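Local coordinates for protein 6-phospho-alpha-glucosidase (Merdibacter massiliensis, PDB 6VC6) that probably hydrolyses 6-phospho-alpha-glucosides with the help of NAD and a manganese ion, as family 4 glycoside hydrolases do, at residues V152-R157 with D354-L359; F196-Y201 with Q386-E391; Y201-H206 with L381-Q386. One frame throughout, in Å; residues are numbered along the deposited sequence.

Interaction 1: V152-R157 with D354-L359; sequences VAEALR and DAMVEL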
loop_
_atom_site.group_PDB
_atom_site.type_symbol
_atom_site.label_atom_id
_atom_site.label_comp_id
_atom_site.label_asym_id
_atom_site.label_seq_id
_atom_site.Cartn_x
_atom_site.Cartn_y
_atom_site.Cartn_z
ATOM N N VAL A 152 -1.547 7.149 6.383
ATOM C CA VAL A 152 -1.393 8.271 5.460
ATOM C C VAL A 152 -2.754 8.840 5.077
ATOM O O VAL A 152 -2.942 10.062 5.033
ATOM C CB VAL A 152 -0.589 7.839 4.219
ATOM C CG1 VAL A 152 -0.613 8.932 3.161
ATOM C CG2 VAL A 152 0.842 7.503 4.606
ATOM N N ALA A 153 -3.726 7.965 4.802
ATOM C CA ALA A 153 -5.054 8.433 4.415
ATOM C C ALA A 153 -5.710 9.230 5.534
ATOM O O ALA A 153 -6.400 10.225 5.278
ATOM C CB ALA A 153 -5.933 7.248 4.015
ATOM N N GLU A 154 -5.507 8.810 6.785
ATOM C CA GLU A 154 -6.088 9.537 7.909
ATOM C C GLU A 154 -5.453 10.913 8.064
ATOM O O GLU A 154 -6.153 11.900 8.321
ATOM C CB GLU A 154 -5.936 8.720 9.194
ATOM C CG GLU A 154 -6.195 9.499 10.475
ATOM C CD GLU A 154 -7.648 9.914 10.637
ATOM O OE1 GLU A 154 -8.516 9.355 9.935
ATOM O OE2 GLU A 154 -7.919 10.801 11.474
ATOM N N ALA A 155 -4.131 11.002 7.902
ATOM C CA ALA A 155 -3.462 12.296 8.007
ATOM C C ALA A 155 -3.834 13.208 6.844
ATOM O O ALA A 155 -4.001 14.420 7.028
ATOM C CB ALA A 155 -1.948 12.102 8.075
ATOM N N LEU A 156 -3.969 12.647 5.640
ATOM C CA LEU A 156 -4.345 13.458 4.487
ATOM C C LEU A 156 -5.803 13.896 4.560
ATOM O O LEU A 156 -6.166 14.931 3.989
ATOM C CB LEU A 156 -4.083 12.687 3.193
ATOM C CG LEU A 156 -2.614 12.397 2.879
ATOM C CD1 LEU A 156 -2.464 11.778 1.498
ATOM C CD2 LEU A 156 -1.771 13.660 3.002
ATOM N N ARG A 157 -6.647 13.125 5.250
ATOM C CA ARG A 157 -8.031 13.540 5.453
ATOM C C ARG A 157 -8.102 14.833 6.256
ATOM O O ARG A 157 -8.931 15.706 5.974
ATOM C CB ARG A 157 -8.812 12.427 6.155
ATOM C CG ARG A 157 -10.239 12.800 6.523
ATOM C CD ARG A 157 -10.867 11.762 7.442
ATOM N NE ARG A 157 -10.315 11.809 8.794
ATOM C CZ ARG A 157 -10.693 12.680 9.725
ATOM N NH1 ARG A 157 -11.624 13.584 9.454
ATOM N NH2 ARG A 157 -10.139 12.649 10.930
ATOM N N ASP A 354 -15.787 9.612 10.274
ATOM C CA ASP A 354 -14.504 10.098 9.783
ATOM C C ASP A 354 -13.425 9.017 9.746
ATOM O O ASP A 354 -12.234 9.345 9.798
ATOM C CB ASP A 354 -14.031 11.287 10.626
ATOM C CG ASP A 354 -13.867 10.942 12.097
ATOM O OD1 ASP A 354 -14.090 9.773 12.477
ATOM O OD2 ASP A 354 -13.511 11.848 12.879
ATOM N N ALA A 355 -13.808 7.749 9.655
ATOM C CA ALA A 355 -12.842 6.667 9.535
ATOM C C ALA A 355 -12.508 6.422 8.070
ATOM O O ALA A 355 -13.397 6.386 7.216
ATOM C CB ALA A 355 -13.378 5.384 10.169
HETATM N N MSE A 356 -11.220 6.270 7.784
HETATM C CA MSE A 356 -10.786 5.882 6.448
HETATM C C MSE A 356 -10.833 4.362 6.338
HETATM O O MSE A 356 -10.074 3.660 7.006
HETATM C CB MSE A 356 -9.379 6.408 6.150
HETATM C CG MSE A 356 -9.243 7.925 6.226
HETATM SE SE MSE A 356 -10.511 8.896 5.094
HETATM C CE MSE A 356 -9.761 8.481 3.345
ATOM N N VAL A 357 -11.736 3.857 5.500
ATOM C CA VAL A 357 -11.992 2.429 5.389
ATOM C C VAL A 357 -11.703 1.977 3.960
ATOM O O VAL A 357 -11.505 2.784 3.053
ATOM C CB VAL A 357 -13.431 2.064 5.798
ATOM C CG1 VAL A 357 -13.660 2.386 7.267
ATOM C CG2 VAL A 357 -14.433 2.803 4.926
ATOM N N GLU A 358 -11.689 0.658 3.775
ATOM C CA GLU A 358 -11.362 0.024 2.503
ATOM C C GLU A 358 -12.582 -0.742 2.012
ATOM O O GLU A 358 -13.050 -1.665 2.689
ATOM C CB GLU A 358 -10.161 -0.912 2.661
ATOM C CG GLU A 358 -9.478 -1.294 1.364
ATOM C CD GLU A 358 -8.159 -2.005 1.596
ATOM O OE1 GLU A 358 -8.156 -3.047 2.285
ATOM O OE2 GLU A 358 -7.124 -1.520 1.094
ATOM N N LEU A 359 -13.097 -0.363 0.842
ATOM C CA LEU A 359 -14.344 -0.928 0.341
ATOM C C LEU A 359 -14.307 -1.011 -1.178
ATOM O O LEU A 359 -13.465 -0.398 -1.840
ATOM C CB LEU A 359 -15.553 -0.096 0.779
ATOM C CG LEU A 359 -15.788 0.127 2.272
ATOM C CD1 LEU A 359 -16.713 1.305 2.466
ATOM C CD2 LEU A 359 -16.358 -1.123 2.920
HETATM O O HOH W 1 -9.118 6.826 9.719
#

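Interaction 2: F196-Y201 with Q386-E391; sequences FGLNHY and QQVSSE. With MN (manganese (II) ion), chain E; G6P (6-O-phosphono-alpha-D-glucopyranose), chain F.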
loop_
_atom_site.group_PDB
_atom_site.type_symbol
_atom_site.label_atom_id
_atom_site.label_comp_id
_atom_site.label_asym_id
_atom_site.label_seq_id
_atom_site.Cartn_x
_atom_site.Cartn_y
_atom_site.Cartn_z
ATOM N N PHE A 196 -14.857 -5.491 3.203
ATOM C CA PHE A 196 -14.889 -4.409 4.177
ATOM C C PHE A 196 -13.668 -4.516 5.077
ATOM O O PHE A 196 -13.093 -5.595 5.243
ATOM C CB PHE A 196 -16.178 -4.426 5.018
ATOM C CG PHE A 196 -16.167 -5.426 6.150
ATOM C CD1 PHE A 196 -15.676 -5.080 7.403
ATOM C CD2 PHE A 196 -16.669 -6.703 5.966
ATOM C CE1 PHE A 196 -15.668 -5.995 8.440
ATOM C CE2 PHE A 196 -16.666 -7.622 7.002
ATOM C CZ PHE A 196 -16.166 -7.266 8.240
ATOM N N GLY A 197 -13.286 -3.388 5.662
ATOM C CA GLY A 197 -12.222 -3.338 6.635
ATOM C C GLY A 197 -11.359 -2.115 6.426
ATOM O O GLY A 197 -11.645 -1.257 5.592
ATOM N N LEU A 198 -10.295 -2.033 7.218
ATOM C CA LEU A 198 -9.262 -1.031 7.023
ATOM C C LEU A 198 -8.171 -1.595 6.118
ATOM O O LEU A 198 -8.164 -2.779 5.773
ATOM C CB LEU A 198 -8.673 -0.594 8.366
ATOM C CG LEU A 198 -9.664 -0.358 9.507
ATOM C CD1 LEU A 198 -8.932 -0.026 10.799
ATOM C CD2 LEU A 198 -10.648 0.745 9.148
ATOM N N ASN A 199 -7.241 -0.729 5.725
ATOM C CA ASN A 199 -6.122 -1.180 4.912
ATOM C C ASN A 199 -5.289 -2.194 5.685
ATOM O O ASN A 199 -4.937 -1.968 6.846
ATOM C CB ASN A 199 -5.253 0.001 4.488
ATOM C CG ASN A 199 -4.111 -0.421 3.590
ATOM O OD1 ASN A 199 -4.331 -0.929 2.494
ATOM N ND2 ASN A 199 -2.883 -0.225 4.055
ATOM N N HIS A 200 -4.986 -3.319 5.033
ATOM C CA HIS A 200 -4.235 -4.416 5.645
ATOM C C HIS A 200 -4.948 -4.945 6.888
ATOM O O HIS A 200 -4.318 -5.314 7.882
ATOM C CB HIS A 200 -2.800 -3.996 5.971
ATOM C CG HIS A 200 -1.974 -3.701 4.760
ATOM N ND1 HIS A 200 -0.802 -2.978 4.813
ATOM C CD2 HIS A 200 -2.167 -4.009 3.456
ATOM C CE1 HIS A 200 -0.298 -2.872 3.597
ATOM N NE2 HIS A 200 -1.107 -3.488 2.755
ATOM N N TYR A 201 -6.279 -4.988 6.822
ATOM C CA TYR A 201 -7.122 -5.422 7.928
ATOM C C TYR A 201 -8.559 -5.570 7.439
ATOM O O TYR A 201 -9.406 -4.719 7.732
ATOM C CB TYR A 201 -7.051 -4.419 9.085
ATOM C CG TYR A 201 -7.151 -5.028 10.470
ATOM C CD1 TYR A 201 -7.664 -6.305 10.661
ATOM C CD2 TYR A 201 -6.737 -4.315 11.590
ATOM C CE1 TYR A 201 -7.758 -6.856 11.930
ATOM C CE2 TYR A 201 -6.827 -4.857 12.860
ATOM C CZ TYR A 201 -7.337 -6.127 13.025
ATOM O OH TYR A 201 -7.428 -6.668 14.288
ATOM N N GLN A 386 -10.705 -0.860 17.455
ATOM C CA GLN A 386 -9.446 -0.794 18.192
ATOM C C GLN A 386 -8.314 -0.295 17.303
ATOM O O GLN A 386 -7.497 0.531 17.728
ATOM C CB GLN A 386 -9.102 -2.166 18.775
ATOM C CG GLN A 386 -7.705 -2.245 19.380
ATOM C CD GLN A 386 -7.324 -3.652 19.803
ATOM O OE1 GLN A 386 -7.930 -4.631 19.368
ATOM N NE2 GLN A 386 -6.313 -3.757 20.658
ATOM N N GLN A 387 -8.256 -0.777 16.060
ATOM C CA GLN A 387 -7.166 -0.397 15.170
ATOM C C GLN A 387 -7.327 1.037 14.679
ATOM O O GLN A 387 -6.364 1.813 14.674
ATOM C CB GLN A 387 -7.086 -1.368 13.992
ATOM C CG GLN A 387 -6.035 -1.000 12.956
ATOM C CD GLN A 387 -4.618 -1.103 13.491
ATOM O OE1 GLN A 387 -4.359 -1.805 14.469
ATOM N NE2 GLN A 387 -3.693 -0.400 12.849
ATOM N N VAL A 388 -8.540 1.409 14.259
ATOM C CA VAL A 388 -8.752 2.755 13.734
ATOM C C VAL A 388 -8.583 3.797 14.834
ATOM O O VAL A 388 -8.226 4.949 14.555
ATOM C CB VAL A 388 -10.129 2.859 13.051
ATOM C CG1 VAL A 388 -11.245 2.970 14.081
ATOM C CG2 VAL A 388 -10.159 4.042 12.093
ATOM N N SER A 389 -8.819 3.420 16.093
ATOM C CA SER A 389 -8.561 4.342 17.193
ATOM C C SER A 389 -7.065 4.528 17.405
ATOM O O SER A 389 -6.606 5.643 17.680
ATOM C CB SER A 389 -9.226 3.838 18.473
ATOM O OG SER A 389 -10.622 3.672 18.294
ATOM N N SER A 390 -6.291 3.448 17.279
ATOM C CA SER A 390 -4.842 3.555 17.409
ATOM C C SER A 390 -4.253 4.409 16.294
ATOM O O SER A 390 -3.341 5.210 16.531
ATOM C CB SER A 390 -4.212 2.161 17.411
ATOM O OG SER A 390 -2.801 2.237 17.491
ATOM N N GLU A 391 -4.764 4.257 15.071
ATOM C CA GLU A 391 -4.269 5.061 13.958
ATOM C C GLU A 391 -4.616 6.533 14.140
ATOM O O GLU A 391 -3.783 7.409 13.878
ATOM C CB GLU A 391 -4.835 4.536 12.639
ATOM C CG GLU A 391 -4.507 3.079 12.353
ATOM C CD GLU A 391 -5.208 2.564 11.111
ATOM O OE1 GLU A 391 -6.092 3.276 10.590
ATOM O OE2 GLU A 391 -4.880 1.447 10.657
HETATM MN MN MN E . -0.866 -2.567 0.795
HETATM C C1 G6P F . 1.751 -6.217 0.400
HETATM C C2 G6P F . 1.072 -4.865 0.658
HETATM C C3 G6P F . 2.003 -3.668 0.578
HETATM C C4 G6P F . 3.311 -4.018 1.247
HETATM C C5 G6P F . 3.988 -5.071 0.389
HETATM C C6 G6P F . 5.261 -5.545 1.079
HETATM O O1 G6P F . 1.084 -6.887 -0.678
HETATM O O2 G6P F . 0.001 -4.687 -0.279
HETATM O O3 G6P F . 1.417 -2.528 1.215
HETATM O O4 G6P F . 4.133 -2.850 1.326
HETATM O O5 G6P F . 3.175 -6.229 0.167
HETATM O O6 G6P F . 6.159 -6.038 0.092
HETATM P P G6P F . 7.698 -6.325 0.460
HETATM O O1P G6P F . 8.340 -4.967 0.310
HETATM O O2P G6P F . 7.659 -6.845 1.879
HETATM O O3P G6P F . 8.127 -7.357 -0.555
HETATM O O HOH W 2 -5.225 -0.922 9.715
HETATM O O HOH W 3 -7.286 -4.494 16.507
#

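Interaction 3: Y201-H206 with L381-Q386; sequences YGWFTH and LGLLVQ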
loop_
_atom_site.group_PDB
_atom_site.type_symbol
_atom_site.label_atom_id
_atom_site.label_comp_id
_atom_site.label_asym_id
_atom_site.label_seq_id
_atom_site.Cartn_x
_atom_site.Cartn_y
_atom_site.Cartn_z
ATOM N N TYR A 201 -6.279 -4.988 6.822
ATOM C CA TYR A 201 -7.122 -5.422 7.928
ATOM C C TYR A 201 -8.559 -5.570 7.439
ATOM O O TYR A 201 -9.406 -4.719 7.732
ATOM C CB TYR A 201 -7.051 -4.419 9.085
ATOM C CG TYR A 201 -7.151 -5.028 10.470
ATOM C CD1 TYR A 201 -7.664 -6.305 10.661
ATOM C CD2 TYR A 201 -6.737 -4.315 11.590
ATOM C CE1 TYR A 201 -7.758 -6.856 11.930
ATOM C CE2 TYR A 201 -6.827 -4.857 12.860
ATOM C CZ TYR A 201 -7.337 -6.127 13.025
ATOM O OH TYR A 201 -7.428 -6.668 14.288
ATOM N N GLY A 202 -8.845 -6.631 6.687
ATOM C CA GLY A 202 -10.161 -6.760 6.088
ATOM C C GLY A 202 -10.530 -8.198 5.805
ATOM O O GLY A 202 -9.737 -9.124 5.991
ATOM N N TRP A 203 -11.766 -8.371 5.339
ATOM C CA TRP A 203 -12.324 -9.684 5.060
ATOM C C TRP A 203 -13.218 -9.610 3.832
ATOM O O TRP A 203 -13.877 -8.597 3.583
ATOM C CB TRP A 203 -13.138 -10.218 6.247
ATOM C CG TRP A 203 -12.329 -10.487 7.476
ATOM C CD1 TRP A 203 -11.757 -11.672 7.838
ATOM C CD2 TRP A 203 -12.005 -9.553 8.513
ATOM N NE1 TRP A 203 -11.095 -11.533 9.034
ATOM C CE2 TRP A 203 -11.232 -10.242 9.469
ATOM C CE3 TRP A 203 -12.292 -8.201 8.723
ATOM C CZ2 TRP A 203 -10.743 -9.624 10.618
ATOM C CZ3 TRP A 203 -11.805 -7.589 9.865
ATOM C CH2 TRP A 203 -11.039 -8.301 10.798
ATOM N N PHE A 204 -13.233 -10.698 3.066
ATOM C CA PHE A 204 -14.148 -10.859 1.946
ATOM C C PHE A 204 -15.358 -11.654 2.422
ATOM O O PHE A 204 -15.224 -12.822 2.805
ATOM C CB PHE A 204 -13.470 -11.571 0.774
ATOM C CG PHE A 204 -12.414 -10.751 0.090
ATOM C CD1 PHE A 204 -12.728 -9.973 -1.011
ATOM C CD2 PHE A 204 -11.102 -10.769 0.539
ATOM C CE1 PHE A 204 -11.759 -9.218 -1.647
ATOM C CE2 PHE A 204 -10.127 -10.020 -0.094
ATOM C CZ PHE A 204 -10.457 -9.243 -1.188
ATOM N N THR A 205 -16.532 -11.023 2.404
ATOM C CA THR A 205 -17.756 -11.694 2.819
ATOM C C THR A 205 -18.414 -12.479 1.693
ATOM O O THR A 205 -19.163 -13.422 1.972
ATOM C CB THR A 205 -18.757 -10.677 3.380
ATOM O OG1 THR A 205 -19.161 -9.777 2.340
ATOM C CG2 THR A 205 -18.128 -9.884 4.516
ATOM N N HIS A 206 -18.157 -12.114 0.439
ATOM C CA HIS A 206 -18.669 -12.849 -0.707
ATOM C C HIS A 206 -17.664 -12.748 -1.843
ATOM O O HIS A 206 -16.946 -11.753 -1.969
ATOM C CB HIS A 206 -20.033 -12.319 -1.172
ATOM C CG HIS A 206 -21.109 -12.417 -0.136
ATOM N ND1 HIS A 206 -21.719 -13.607 0.196
ATOM C CD2 HIS A 206 -21.687 -11.469 0.640
ATOM C CE1 HIS A 206 -22.624 -13.390 1.133
ATOM N NE2 HIS A 206 -22.625 -12.100 1.421
ATOM N N LEU A 381 -16.245 -5.596 14.471
ATOM C CA LEU A 381 -16.344 -4.221 14.948
ATOM C C LEU A 381 -15.330 -3.954 16.053
ATOM O O LEU A 381 -14.688 -2.899 16.075
ATOM C CB LEU A 381 -17.762 -3.932 15.441
ATOM C CG LEU A 381 -18.012 -2.510 15.945
ATOM C CD1 LEU A 381 -18.038 -1.532 14.783
ATOM C CD2 LEU A 381 -19.304 -2.433 16.743
ATOM N N GLY A 382 -15.169 -4.903 16.977
ATOM C CA GLY A 382 -14.201 -4.720 18.045
ATOM C C GLY A 382 -12.774 -4.647 17.535
ATOM O O GLY A 382 -11.968 -3.856 18.031
ATOM N N LEU A 383 -12.447 -5.462 16.531
ATOM C CA LEU A 383 -11.095 -5.457 15.983
ATOM C C LEU A 383 -10.799 -4.152 15.253
ATOM O O LEU A 383 -9.736 -3.549 15.442
ATOM C CB LEU A 383 -10.904 -6.650 15.044
ATOM C CG LEU A 383 -10.809 -8.038 15.680
ATOM C CD1 LEU A 383 -10.909 -9.121 14.615
ATOM C CD2 LEU A 383 -9.520 -8.182 16.473
ATOM N N LEU A 384 -11.732 -3.697 14.414
ATOM C CA LEU A 384 -11.457 -2.544 13.561
ATOM C C LEU A 384 -11.505 -1.238 14.345
ATOM O O LEU A 384 -10.715 -0.324 14.082
ATOM C CB LEU A 384 -12.443 -2.511 12.394
ATOM C CG LEU A 384 -12.302 -3.650 11.383
ATOM C CD1 LEU A 384 -13.141 -3.376 10.147
ATOM C CD2 LEU A 384 -10.842 -3.864 11.009
ATOM N N VAL A 385 -12.427 -1.124 15.304
ATOM C CA VAL A 385 -12.503 0.096 16.103
ATOM C C VAL A 385 -11.251 0.253 16.958
ATOM O O VAL A 385 -10.759 1.369 17.163
ATOM C CB VAL A 385 -13.787 0.100 16.954
ATOM C CG1 VAL A 385 -13.753 1.221 17.981
ATOM C CG2 VAL A 385 -15.008 0.246 16.058
ATOM N N GLN A 386 -10.705 -0.860 17.455
ATOM C CA GLN A 386 -9.446 -0.794 18.192
ATOM C C GLN A 386 -8.314 -0.295 17.303
ATOM O O GLN A 386 -7.497 0.531 17.728
ATOM C CB GLN A 386 -9.102 -2.166 18.775
ATOM C CG GLN A 386 -7.705 -2.245 19.380
ATOM C CD GLN A 386 -7.324 -3.652 19.803
ATOM O OE1 GLN A 386 -7.930 -4.631 19.368
ATOM N NE2 GLN A 386 -6.313 -3.757 20.658
HETATM O O HOH W 3 -7.286 -4.494 16.507
#

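Interaction 1: V152-R157 with D354-L359
Arg-157 and Asp-354 meet through charge and van der Waals contact, without a direct hydrogen bond. Asp-354 O lies over one guanidinium face, 3.3 Å from Arg-157 NE, where no N-H points at it. The long salt bridge from Arg-157 NH2 to Asp-354 OD2 (4.0 Å) is likewise well out of plane, while Asp-354 OD1 is hydrogen-bonded to Gln-352.

The in-plane N-H groups serve Glu-154, one helical turn earlier. A bend at chi3 (72°) presents the guanidinium side-on, with Arg-157 NE 3.2 Å from Glu-154 OE1 and NH2 2.9 Å from OE2, the latter nearly straight at 173°. A water takes the N-H of Met-356 and donates to Glu-154 OE1 (2.6 Å from it).

Apolar contacts join helix 149-159 to strand 356-364. The selenium SE of Met-356, a selenomethionine, rests 3.7 Å from Arg-157 CD, and its CG is 4.0 Å from Ala-153 CB. Replacing Arg-157 with alanine would probably release Glu-154 from this two-point grip and open a gap beside the selenium.

Arg-158 and Lys-392 also form salt bridges to Glu-154, so this buried carboxylate is likely to stay ionised.

Interaction 2: F196-Y201 with Q386-E391
Leu-198 and Tyr-201 converge on the aliphatic part of Gln-387. Leu-198 CD1 lies 3.7 Å from Gln-387 CG, and the same CG is 3.7 Å from Tyr-201 CD2, near the ring plane, so it meets the edge of the tyrosine rather than a face. Ring and amide planes are 59° apart, so the amide does not lie flat on the ring; the touching is done by CB and CG. Leu-198 CD1 also reaches Val-388 CB at 3.9 Å, a methyl set against the helix surface.

The next shell fixes Gln-387. Its chain leaves with CG anti to the backbone N and bends at chi2 (66°), which turns the amide along the helix toward Glu-391. There NE2, with the acceptor in the amide plane, donates to Glu-391 OE2 over 3.1 Å on the anti side of the carboxylate. A water 2.6 Å from Glu-391 OE2 also lies within hydrogen-bonding distance of Asn-199 O, so that helix and loop can be bridged through the water, though it has more acceptors in reach than protons.

Farther out, residues 198 to 201 form a type II beta turn, closed by weak backbone bonds between Leu-198 and Tyr-201. Gly-197 precedes it with backbone angles at which a CB would clash with Tyr-201 O. The turn carries His-200, whose NE2 binds manganese at 2.2 Å; Cys-170 is another protein ligand, and Tyr-263 stacks on the imidazole.

Manganese also holds O2 and O3 of the bound glucose 6-phosphate, O3 at 2.3 Å from the metal. Chelation of these two hydroxyl oxygens is likely to polarise the sugar carbons bearing them, consistent with the oxidation at C3 that family 4 enzymes perform with NAD.

Interaction 3: Y201-H206 with L381-Q386
Strand 201-209, the middle strand of a three-stranded antiparallel sheet, is covered by helix 378-400, with Leu-383 and Leu-384 set against Tyr-201 and Trp-203. Leu-384 CD2 sits over one face of the Tyr-201 ring, 4.0 Å from its centroid and 16° off the normal, a CH-pi contact. CG of Leu-384 stands anti to the carbonyl carbon (chi1 -67°); CD1 continues the extended chain, while CD2, the other branch, turns onto the ring. The same CD2 touches the edge of the Trp-203 indole, 4.0 Å from CZ3.

The short axes run at 149°, nearly antiparallel, with 9.8 Å at closest approach, so successive residues on the strand's helix-facing side, Tyr-201 and Trp-203, share the two leucines. A classic beta bulge follows on the strand, where Thr-205 and His-206 both face Val-194.

Leu-383 divides its branches: CD1 lies 3.9 Å from Trp-203 CH2, and CD2 approaches Tyr-201 OH at 3.4 Å, the two side chains crossing Leu-383 at about a right angle. A water 3.1 Å from Tyr-201 OH donates to Leu-383 O at 2.8 Å and, weakly, to Gln-386 OE1. Tyr-267 stacks on the Tyr-201 ring, and Tyr-380 meets the Trp-203 indole edge-to-face.

Overall arrangement
Interactions 2 and 3 share helix 378-400, Tyr-201 and one water, with centres about 8 Å apart; interaction 3 is nested within the chain loop that interaction 2 closes. Phe-196 O to Trp-203 N, 3.1 Å, probably hydrogen-bonds across the hairpin between them. Interaction 1, centred about 9 Å from interaction 2, joins it where Glu-358 N meets Gly-197 O at 2.6 Å, a probable hydrogen bond tying strand 356-364 to the stretch ahead of the metal-binding turn. Interactions 1 and 3 do not touch, nearest atoms about 5 Å apart. Interaction 2 contains the manganese ligand His-200; the side chains of Ala-153 (interaction 1) and Tyr-201 (interaction 3) lie about 12 and 11 Å from the metal.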